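Local coordinates for multifunctional non-homologous end joining DNA repair protein LigD (Mycobacterium tuberculosis, PDB 2IRU) that probably works with Ku to repair DNA double-strand breaks by non-homologous end joining, its polymerase domain extending and filling the broken ends before ligation, at residues L73-P76 with P77-R81; D161-D165 with I166-T170. All blocks are in the same frame, centred on the assembly; numbering follows the deposited sequence.

Contact 1 (L73-P76 with P77-R81); sequences LSAP and PWLSR
The carbonyl oxygen of Pro-76 receives the side chain of Arg-81 and, round the turn, the amide of Leu-79. Arg-81 NH2 donates to Pro-76 O at 3.0 Å, in the carbonyl plane on a lone pair, though the hydrogen bond is bent; the bond from Leu-79 N to Pro-76 O, 3.4 Å long, is straighter but weak. The same guanidinium closes side-on upon Leu-79 O, with NE at 3.1 Å and NH2 at 3.0 Å, both arriving from one face of that carbonyl. A bend at chi3 (72°) turns the arginine chain back toward the carbonyl two residues earlier. NH1 donates to a water that lies 2.8 Å from Ala-75 O and can donate to it, so every guanidinium nitrogen has an acceptor and the group's rotation is fixed. Apart from these polar contacts, Pro-76 CB sits over the five-membered ring of Trp-78, 3.5 Å from its centroid, in a CH-pi contact, while Leu-79 CD1 meets Pro-76 CD at 3.8 Å. Trp-104 of helix 99-107 packs against Ala-75, Pro-76 and Leu-79. Residues 76-79 form a type I beta turn, tied by Arg-81 to strand 80-84, which pairs antiparallel with 91-95.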
loop_
_atom_site.group_PDB
_atom_site.type_symbol
_atom_site.label_atom_id
_atom_site.label_comp_id
_atom_site.label_asym_id
_atom_site.label_seq_id
_atom_site.Cartn_x
_atom_site.Cartn_y
_atom_site.Cartn_z
ATOM N N LEU A 73 22.222 -0.221 -9.788
ATOM C CA LEU A 73 22.797 0.676 -10.810
ATOM C C LEU A 73 22.244 0.414 -12.226
ATOM O O LEU A 73 22.224 1.310 -13.096
ATOM C CB LEU A 73 24.336 0.611 -10.820
ATOM C CG LEU A 73 25.106 1.695 -11.577
ATOM C CD1 LEU A 73 24.901 3.048 -10.894
ATOM C CD2 LEU A 73 26.591 1.368 -11.557
ATOM N N SER A 74 21.809 -0.818 -12.478
ATOM C CA SER A 74 21.259 -1.183 -13.781
ATOM C C SER A 74 19.891 -0.510 -14.069
ATOM O O SER A 74 19.412 -0.520 -15.228
ATOM C CB SER A 74 21.135 -2.698 -13.845
ATOM O OG SER A 74 20.226 -3.157 -12.867
ATOM N N ALA A 75 19.253 0.024 -13.021
ATOM C CA ALA A 75 17.943 0.726 -13.166
ATOM C C ALA A 75 18.168 2.053 -13.935
ATOM O O ALA A 75 19.286 2.602 -13.939
ATOM C CB ALA A 75 17.319 0.977 -11.803
ATOM N N PRO A 76 17.133 2.569 -14.581
ATOM C CA PRO A 76 17.284 3.835 -15.341
ATOM C C PRO A 76 17.832 4.988 -14.503
ATOM O O PRO A 76 17.443 5.135 -13.349
ATOM C CB PRO A 76 15.856 4.139 -15.801
ATOM C CG PRO A 76 15.250 2.796 -15.925
ATOM C CD PRO A 76 15.790 1.994 -14.754
ATOM N N PRO A 77 18.759 5.770 -15.080
ATOM C CA PRO A 77 19.377 6.861 -14.286
ATOM C C PRO A 77 18.393 7.979 -13.935
ATOM O O PRO A 77 18.639 8.779 -13.007
ATOM C CB PRO A 77 20.490 7.398 -15.207
ATOM C CG PRO A 77 20.578 6.424 -16.323
ATOM C CD PRO A 77 19.355 5.638 -16.420
ATOM N N TRP A 78 17.293 8.049 -14.684
ATOM C CA TRP A 78 16.328 9.142 -14.520
ATOM C C TRP A 78 15.337 8.916 -13.373
ATOM O O TRP A 78 14.567 9.833 -13.004
ATOM C CB TRP A 78 15.596 9.412 -15.848
ATOM C CG TRP A 78 15.048 8.146 -16.510
ATOM C CD1 TRP A 78 15.585 7.477 -17.589
ATOM C CD2 TRP A 78 13.862 7.422 -16.150
ATOM N NE1 TRP A 78 14.809 6.391 -17.923
ATOM C CE2 TRP A 78 13.747 6.325 -17.057
ATOM C CE3 TRP A 78 12.881 7.588 -15.159
ATOM C CZ2 TRP A 78 12.693 5.403 -17.000
ATOM C CZ3 TRP A 78 11.817 6.637 -15.093
ATOM C CH2 TRP A 78 11.754 5.553 -16.005
ATOM N N LEU A 79 15.328 7.707 -12.785
ATOM C CA LEU A 79 14.473 7.488 -11.611
ATOM C C LEU A 79 14.922 8.387 -10.455
ATOM O O LEU A 79 16.120 8.508 -10.179
ATOM C CB LEU A 79 14.554 6.023 -11.172
ATOM C CG LEU A 79 13.739 5.053 -12.022
ATOM C CD1 LEU A 79 14.212 3.628 -11.712
ATOM C CD2 LEU A 79 12.255 5.195 -11.689
ATOM N N SER A 80 13.958 9.045 -9.811
ATOM C CA SER A 80 14.247 9.700 -8.533
ATOM C C SER A 80 14.675 8.645 -7.504
ATOM O O SER A 80 14.255 7.480 -7.568
ATOM C CB SER A 80 13.024 10.463 -8.053
ATOM O OG SER A 80 12.729 11.488 -8.989
ATOM N N ARG A 81 15.535 9.058 -6.565
ATOM C CA ARG A 81 15.976 8.171 -5.505
ATOM C C ARG A 81 16.402 8.967 -4.286
ATOM O O ARG A 81 16.771 10.152 -4.370
ATOM C CB ARG A 81 17.116 7.262 -5.957
ATOM C CG ARG A 81 18.396 8.045 -6.308
ATOM C CD ARG A 81 19.205 7.267 -7.330
ATOM N NE ARG A 81 18.581 7.276 -8.658
ATOM C CZ ARG A 81 18.859 6.395 -9.625
ATOM N NH1 ARG A 81 19.739 5.413 -9.422
ATOM N NH2 ARG A 81 18.226 6.466 -10.794
HETATM O O HOH W 1 20.286 3.388 -11.408
#

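Contact 2 (D161-D165 with I166-T170); sequences DLLAD and IGLVT
Leu-163 O takes two backbone amides from the chain that folds back over the end of helix 149-164. Ile-166 N lies 3.0 Å from Leu-163 O and Leu-168 N lies 3.2 Å from it; they reach the oxygen from opposite faces of its carbonyl plane. Gly-167 N donates to Ala-164 O at 2.9 Å, well above that carbonyl's plane. With Gly-167 at positive phi (68°), the bonds from Gly-167 N and Leu-168 N form a Schellman motif, which satisfies carbonyls left without the next helical turn. A CA-H...O contact of 3.4 Å from Ala-164 CA to Leu-168 O adds to the closure.

The tight part lies on the inner side, where Leu-163 is buried. Its CD1 comes to 3.2 Å from Thr-170 OG1, the two side chains crossing at about a right angle, and that hydroxyl is hydrogen-bonded to Thr-184. Leu-168 CB lies 3.5 Å from Leu-163 O, the acceptor of two hydrogen bonds, but its methyl CD1 meets Leu-163 CD2 more loosely, at 4.2 Å. The outer side, with Ala-164, Asp-165, Ile-166 and Gly-167, is exposed. There Ile-166, with CG1 beside its backbone N (chi1 -38°), lays CD1 against the backbone, 3.4 Å from Leu-162 O, and not into the core.

Leu-162 and Leu-163 both rest on Val-202 of helix 192-209. Thr-184 of strand 180-186 touches Leu-163 and Leu-168, and Leu-182 touches Thr-170. The turn links helix 149-164, packed on helix 192-209, to strand 171-174, which pairs antiparallel with 180-186 in the mixed sheet.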
loop_
_atom_site.group_PDB
_atom_site.type_symbol
_atom_site.label_atom_id
_atom_site.label_comp_id
_atom_site.label_asym_id
_atom_site.label_seq_id
_atom_site.Cartn_x
_atom_site.Cartn_y
_atom_site.Cartn_z
ATOM N N ASP A 161 -14.748 5.525 13.525
ATOM C CA ASP A 161 -15.500 6.359 14.466
ATOM C C ASP A 161 -14.579 6.957 15.535
ATOM O O ASP A 161 -14.703 8.144 15.877
ATOM C CB ASP A 161 -16.648 5.560 15.061
ATOM C CG ASP A 161 -17.771 5.296 14.047
ATOM O OD1 ASP A 161 -17.772 5.891 12.940
ATOM O OD2 ASP A 161 -18.677 4.496 14.373
ATOM N N LEU A 162 -13.632 6.155 16.026
ATOM C CA LEU A 162 -12.635 6.655 16.990
ATOM C C LEU A 162 -11.783 7.770 16.377
ATOM O O LEU A 162 -11.497 8.794 17.006
ATOM C CB LEU A 162 -11.739 5.524 17.501
ATOM C CG LEU A 162 -12.106 4.514 18.591
ATOM C CD1 LEU A 162 -12.845 3.331 18.100
ATOM C CD2 LEU A 162 -10.829 4.045 19.273
ATOM N N LEU A 163 -11.367 7.571 15.131
ATOM C CA LEU A 163 -10.569 8.587 14.452
ATOM C C LEU A 163 -11.379 9.872 14.235
ATOM O O LEU A 163 -10.845 10.978 14.365
ATOM C CB LEU A 163 -9.998 8.024 13.147
ATOM C CG LEU A 163 -8.977 6.897 13.368
ATOM C CD1 LEU A 163 -8.653 6.189 12.037
ATOM C CD2 LEU A 163 -7.689 7.379 14.068
ATOM N N ALA A 164 -12.670 9.711 13.948
ATOM C CA ALA A 164 -13.566 10.839 13.673
ATOM C C ALA A 164 -13.694 11.768 14.878
ATOM O O ALA A 164 -13.907 12.982 14.724
ATOM C CB ALA A 164 -14.952 10.331 13.247
ATOM N N ASP A 165 -13.560 11.178 16.065
ATOM C CA ASP A 165 -13.605 11.910 17.332
ATOM C C ASP A 165 -12.459 12.934 17.475
ATOM O O ASP A 165 -12.602 13.935 18.203
ATOM C CB ASP A 165 -13.585 10.919 18.487
ATOM C CG ASP A 165 -14.858 10.077 18.565
ATOM O OD1 ASP A 165 -15.857 10.445 17.909
ATOM O OD2 ASP A 165 -14.859 9.045 19.274
ATOM N N ILE A 166 -11.328 12.668 16.816
ATOM C CA ILE A 166 -10.213 13.623 16.732
ATOM C C ILE A 166 -10.185 14.355 15.380
ATOM O O ILE A 166 -9.140 14.866 14.958
ATOM C CB ILE A 166 -8.827 12.962 17.009
ATOM C CG1 ILE A 166 -8.908 11.904 18.115
ATOM C CG2 ILE A 166 -7.721 13.992 17.287
ATOM C CD1 ILE A 166 -8.622 10.516 17.543
ATOM N N GLY A 167 -11.335 14.405 14.706
ATOM C CA GLY A 167 -11.491 15.202 13.491
ATOM C C GLY A 167 -10.689 14.682 12.305
ATOM O O GLY A 167 -10.317 15.446 11.412
ATOM N N LEU A 168 -10.438 13.376 12.311
ATOM C CA LEU A 168 -9.718 12.708 11.238
ATOM C C LEU A 168 -10.707 11.901 10.399
ATOM O O LEU A 168 -11.776 11.493 10.888
ATOM C CB LEU A 168 -8.613 11.810 11.805
ATOM C CG LEU A 168 -7.469 12.474 12.591
ATOM C CD1 LEU A 168 -6.577 11.375 13.180
ATOM C CD2 LEU A 168 -6.661 13.451 11.728
ATOM N N VAL A 169 -10.357 11.730 9.128
ATOM C CA VAL A 169 -11.190 11.036 8.150
ATOM C C VAL A 169 -10.447 9.758 7.748
ATOM O O VAL A 169 -9.242 9.779 7.603
ATOM C CB VAL A 169 -11.448 11.937 6.901
ATOM C CG1 VAL A 169 -12.193 11.200 5.790
ATOM C CG2 VAL A 169 -12.203 13.247 7.301
ATOM N N THR A 170 -11.184 8.670 7.555
ATOM C CA THR A 170 -10.583 7.371 7.270
ATOM C C THR A 170 -11.040 6.813 5.919
ATOM O O THR A 170 -12.233 6.908 5.575
ATOM C CB THR A 170 -10.928 6.399 8.416
ATOM O OG1 THR A 170 -10.605 7.036 9.664
ATOM C CG2 THR A 170 -10.161 5.087 8.325
#

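Overall arrangement
The two contacts lie on opposite sides of the centre of the polymerase domain, their centres 39 Å apart and their nearest atoms about 27 Å apart, and they do not touch. Contact 1 comes first along the chain, leading from the loop after strand 66-68 into the two-stranded sheet of 80-84 and 91-95. Contact 2 follows, joining helix 149-164 to strand 171-174 of the large mixed sheet. They share no sheet or helix, although both belong to the primase-polymerase domain, and so shape separate parts of it. Contact 1 lies away from the inferred metal, substrate and DNA sites; only contact 2 comes near one, its Thr-170 side chain about 8 Å from that of Leu-141, a probable substrate-binding residue.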